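Local coordinates for protein auracyanin-B-2 (Chloroflexus aurantiacus, PDB 1QHQ) that carries electrons through a single type I blue copper centre, probably as a soluble acceptor for the membrane-bound alternative complex III, at residues 3-15 against 104-116. Numbering follows the deposited sequence.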
loop_
_atom_site.group_PDB
_atom_site.type_symbol
_atom_site.label_atom_id
_atom_site.label_comp_id
_atom_site.label_asym_id
_atom_site.label_seq_id
_atom_site.Cartn_x
_atom_site.Cartn_y
_atom_site.Cartn_z
ATOM N N ASN A 3 10.735 8.990 4.282
ATOM C CA ASN A 3 9.492 8.732 3.521
ATOM C C ASN A 3 9.843 8.131 2.169
ATOM O O ASN A 3 10.127 8.834 1.193
ATOM C CB ASN A 3 8.706 10.038 3.321
ATOM C CG ASN A 3 7.413 9.845 2.594
ATOM O OD1 ASN A 3 6.925 8.696 2.478
ATOM N ND2 ASN A 3 6.746 10.912 2.142
ATOM N N ALA A 4 9.795 6.792 2.087
ATOM C CA ALA A 4 10.171 6.114 0.847
ATOM C C ALA A 4 9.368 4.808 0.711
ATOM O O ALA A 4 8.936 4.259 1.733
ATOM C CB ALA A 4 11.650 5.768 0.901
ATOM N N PRO A 5 9.332 4.298 -0.486
ATOM C CA PRO A 5 8.698 2.986 -0.729
ATOM C C PRO A 5 9.505 1.918 -0.029
ATOM O O PRO A 5 10.686 2.116 0.310
ATOM C CB PRO A 5 8.676 2.857 -2.226
ATOM C CG PRO A 5 9.711 3.791 -2.754
ATOM C CD PRO A 5 9.869 4.880 -1.721
ATOM N N GLY A 6 8.957 0.720 0.085
ATOM C CA GLY A 6 9.702 -0.350 0.790
ATOM C C GLY A 6 8.811 -1.600 0.832
ATOM O O GLY A 6 7.841 -1.697 0.080
ATOM N N GLY A 7 9.286 -2.585 1.575
ATOM C CA GLY A 7 8.546 -3.836 1.723
ATOM C C GLY A 7 9.461 -5.035 1.512
ATOM O O GLY A 7 10.458 -5.014 0.810
ATOM N N SER A 8 9.035 -6.155 2.151
ATOM C CA SER A 8 9.816 -7.370 2.021
ATOM C C SER A 8 9.907 -7.866 0.594
ATOM O O SER A 8 10.861 -8.574 0.282
ATOM C CB SER A 8 9.268 -8.484 2.927
ATOM O OG SER A 8 7.950 -8.849 2.502
ATOM N N ASN A 9 8.927 -7.590 -0.249
ATOM C CA ASN A 9 8.887 -8.161 -1.592
ATOM C C ASN A 9 9.314 -7.187 -2.679
ATOM O O ASN A 9 9.155 -7.478 -3.867
ATOM C CB ASN A 9 7.449 -8.647 -1.865
ATOM C CG ASN A 9 7.159 -9.952 -1.111
ATOM O OD1 ASN A 9 7.642 -10.192 -0.006
ATOM N ND2 ASN A 9 6.334 -10.792 -1.731
ATOM N N VAL A 10 9.847 -6.030 -2.283
ATOM C CA VAL A 10 10.334 -5.078 -3.317
ATOM C C VAL A 10 11.468 -5.682 -4.117
ATOM O O VAL A 10 12.333 -6.335 -3.527
ATOM C CB VAL A 10 10.814 -3.776 -2.648
ATOM C CG1 VAL A 10 11.553 -2.865 -3.590
ATOM C CG2 VAL A 10 9.541 -3.075 -2.139
ATOM N N VAL A 11 11.435 -5.498 -5.430
ATOM C CA VAL A 11 12.526 -6.006 -6.281
ATOM C C VAL A 11 12.872 -4.938 -7.308
ATOM O O VAL A 11 12.027 -4.128 -7.711
ATOM C CB VAL A 11 12.170 -7.310 -6.999
ATOM C CG1 VAL A 11 12.078 -8.512 -6.080
ATOM C CG2 VAL A 11 10.922 -7.180 -7.844
ATOM N N ASN A 12 14.133 -4.931 -7.737
ATOM C CA ASN A 12 14.571 -4.089 -8.846
ATOM C C ASN A 12 14.589 -4.932 -10.109
ATOM O O ASN A 12 15.611 -5.437 -10.604
ATOM C CB ASN A 12 15.966 -3.517 -8.541
ATOM C CG ASN A 12 15.873 -2.224 -7.736
ATOM O OD1 ASN A 12 14.990 -1.421 -8.002
ATOM N ND2 ASN A 12 16.753 -2.014 -6.770
ATOM N N GLU A 13 13.389 -5.241 -10.602
ATOM C CA GLU A 13 13.176 -6.047 -11.778
ATOM C C GLU A 13 12.177 -5.378 -12.709
ATOM O O GLU A 13 11.363 -4.565 -12.245
ATOM C CB GLU A 13 12.619 -7.442 -11.404
ATOM C CG GLU A 13 13.699 -8.268 -10.697
ATOM C CD GLU A 13 13.230 -9.647 -10.289
ATOM O OE1 GLU A 13 12.838 -10.428 -11.177
ATOM O OE2 GLU A 13 13.403 -9.992 -9.109
ATOM N N THR A 14 12.230 -5.733 -13.971
ATOM C CA THR A 14 11.264 -5.142 -14.931
ATOM C C THR A 14 9.895 -5.735 -14.630
ATOM O O THR A 14 9.727 -6.940 -14.465
ATOM C CB THR A 14 11.697 -5.432 -16.369
ATOM O OG1 THR A 14 10.544 -5.417 -17.227
ATOM C CG2 THR A 14 12.409 -6.748 -16.496
ATOM N N PRO A 15 8.883 -4.868 -14.518
ATOM C CA PRO A 15 7.552 -5.343 -14.199
ATOM C C PRO A 15 6.971 -6.209 -15.319
ATOM O O PRO A 15 7.091 -5.847 -16.487
ATOM C CB PRO A 15 6.748 -4.076 -13.994
ATOM C CG PRO A 15 7.597 -2.940 -14.321
ATOM C CD PRO A 15 8.968 -3.409 -14.666
ATOM N N GLU A 104 0.363 14.194 -5.510
ATOM C CA GLU A 104 1.583 13.436 -5.740
ATOM C C GLU A 104 1.225 12.003 -6.198
ATOM O O GLU A 104 0.099 11.531 -6.057
ATOM C CB GLU A 104 2.439 13.357 -4.467
ATOM C CG GLU A 104 3.214 14.690 -4.262
ATOM C CD GLU A 104 4.268 14.575 -3.211
ATOM O OE1 GLU A 104 4.095 13.806 -2.246
ATOM O OE2 GLU A 104 5.294 15.309 -3.280
ATOM N N SER A 105 2.184 11.410 -6.878
ATOM C CA SER A 105 2.069 10.033 -7.386
ATOM C C SER A 105 3.366 9.286 -7.032
ATOM O O SER A 105 4.417 9.878 -6.983
ATOM C CB SER A 105 1.940 10.056 -8.915
ATOM O OG SER A 105 0.656 10.585 -9.278
ATOM N N GLY A 106 3.192 8.009 -6.699
ATOM C CA GLY A 106 4.413 7.242 -6.314
ATOM C C GLY A 106 4.158 5.770 -6.628
ATOM O O GLY A 106 3.031 5.288 -6.609
ATOM N N SER A 107 5.257 5.074 -6.936
ATOM C CA SER A 107 5.061 3.642 -7.274
ATOM C C SER A 107 5.804 2.776 -6.270
ATOM O O SER A 107 6.742 3.183 -5.596
ATOM C CB SER A 107 5.596 3.361 -8.684
ATOM O OG SER A 107 4.898 4.154 -9.647
ATOM N N VAL A 108 5.474 1.465 -6.368
ATOM C CA VAL A 108 6.306 0.447 -5.715
ATOM C C VAL A 108 6.367 -0.787 -6.635
ATOM O O VAL A 108 5.371 -1.109 -7.241
ATOM C CB VAL A 108 5.862 0.098 -4.317
ATOM C CG1 VAL A 108 4.454 -0.452 -4.235
ATOM C CG2 VAL A 108 6.855 -0.832 -3.615
ATOM N N THR A 109 7.569 -1.337 -6.776
ATOM C CA THR A 109 7.729 -2.500 -7.686
ATOM C C THR A 109 8.103 -3.693 -6.825
ATOM O O THR A 109 9.064 -3.630 -6.043
ATOM C CB THR A 109 8.814 -2.245 -8.719
ATOM O OG1 THR A 109 8.384 -1.151 -9.582
ATOM C CG2 THR A 109 9.039 -3.491 -9.611
ATOM N N PHE A 110 7.283 -4.732 -6.901
ATOM C CA PHE A 110 7.416 -5.845 -5.989
ATOM C C PHE A 110 7.062 -7.163 -6.670
ATOM O O PHE A 110 6.278 -7.187 -7.614
ATOM C CB PHE A 110 6.600 -5.643 -4.712
ATOM C CG PHE A 110 5.107 -5.630 -4.926
ATOM C CD1 PHE A 110 4.471 -4.515 -5.430
ATOM C CD2 PHE A 110 4.341 -6.751 -4.628
ATOM C CE1 PHE A 110 3.106 -4.520 -5.631
ATOM C CE2 PHE A 110 2.983 -6.778 -4.861
ATOM C CZ PHE A 110 2.341 -5.618 -5.313
ATOM N N ARG A 111 7.509 -8.249 -6.045
ATOM C CA ARG A 111 7.073 -9.584 -6.474
ATOM C C ARG A 111 5.851 -9.975 -5.634
ATOM O O ARG A 111 5.877 -9.927 -4.414
ATOM C CB ARG A 111 8.197 -10.612 -6.301
ATOM C CG ARG A 111 7.787 -11.995 -6.838
ATOM C CD ARG A 111 8.990 -12.935 -6.848
ATOM N NE ARG A 111 10.072 -12.403 -7.679
ATOM C CZ ARG A 111 10.158 -12.598 -8.989
ATOM N NH1 ARG A 111 9.197 -13.289 -9.604
ATOM N NH2 ARG A 111 11.136 -12.086 -9.712
ATOM N N THR A 112 4.761 -10.261 -6.340
ATOM C CA THR A 112 3.552 -10.662 -5.572
ATOM C C THR A 112 3.842 -11.946 -4.798
ATOM O O THR A 112 4.660 -12.773 -5.222
ATOM C CB THR A 112 2.392 -10.882 -6.537
ATOM O OG1 THR A 112 2.834 -11.844 -7.522
ATOM C CG2 THR A 112 2.000 -9.599 -7.275
ATOM N N PRO A 113 3.174 -12.130 -3.677
ATOM C CA PRO A 113 3.299 -13.292 -2.830
ATOM C C PRO A 113 2.592 -14.517 -3.389
ATOM O O PRO A 113 2.208 -14.531 -4.569
ATOM C CB PRO A 113 2.642 -12.812 -1.516
ATOM C CG PRO A 113 1.520 -11.946 -2.037
ATOM C CD PRO A 113 2.180 -11.147 -3.152
ATOM N N ALA A 114 2.502 -15.580 -2.598
ATOM C CA ALA A 114 1.832 -16.831 -3.072
ATOM C C ALA A 114 0.350 -16.615 -3.250
ATOM O O ALA A 114 -0.200 -15.628 -2.694
ATOM C CB ALA A 114 2.037 -17.842 -1.913
ATOM N N PRO A 115 -0.363 -17.484 -3.904
ATOM C CA PRO A 115 -1.800 -17.364 -4.101
ATOM C C PRO A 115 -2.451 -17.240 -2.744
ATOM O O PRO A 115 -2.019 -17.858 -1.755
ATOM C CB PRO A 115 -2.198 -18.703 -4.765
ATOM C CG PRO A 115 -0.937 -19.010 -5.573
ATOM C CD PRO A 115 0.172 -18.707 -4.572
ATOM N N GLY A 116 -3.464 -16.346 -2.628
ATOM C CA GLY A 116 -4.104 -16.147 -1.337
ATOM C C GLY A 116 -4.766 -14.730 -1.387
ATOM O O GLY A 116 -4.832 -14.161 -2.446
#
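P5 lies with its CB and CG toward the strand 104-111, CB 3.9 Å from the carbonyl O of S107, while the carbonyl of the next residue, G6, sits near the CG2 methyl of V108. G6, S8 and N9 also bond by their backbones to strand 93-96, so the chain runs along the seam between two sheets. A type I turn from G7 to V10 then swings it across the strand. On this turn N9 grips R111 twice: its carbonyl O accepts a hydrogen bond from the backbone N of R111, 2.8 Å away, and its ND2 returns a bond of 2.9 Å to the R111 carbonyl O, which lies close to the amide plane. CG, anti to its own carbonyl carbon (chi1 -75°), brings ND2 to R111 O while OD1 takes a bond from S8 OG, which fixes the flip of the amide. In this azurin-like cupredoxin the strand 104-111 borders its sheet next to 42-49, and a single bridge between V10 and F110 adds the N-terminal segment there, away from the copper. V10 CG2 meets V108 CG2 at 3.8 Å, the two side chains crossing nearly at right angles. V11 N donates to T109 O (3.1 Å), whereas its own carbonyl faces T109 CG2. Farther on, in one of two conformers modelled for each residue, E13 salt-bridges R111, whose NH2 lies 2.8 Å from OE1 and 3.1 Å from OE2, the latter at the guanidinium edge; the planes are 42° apart.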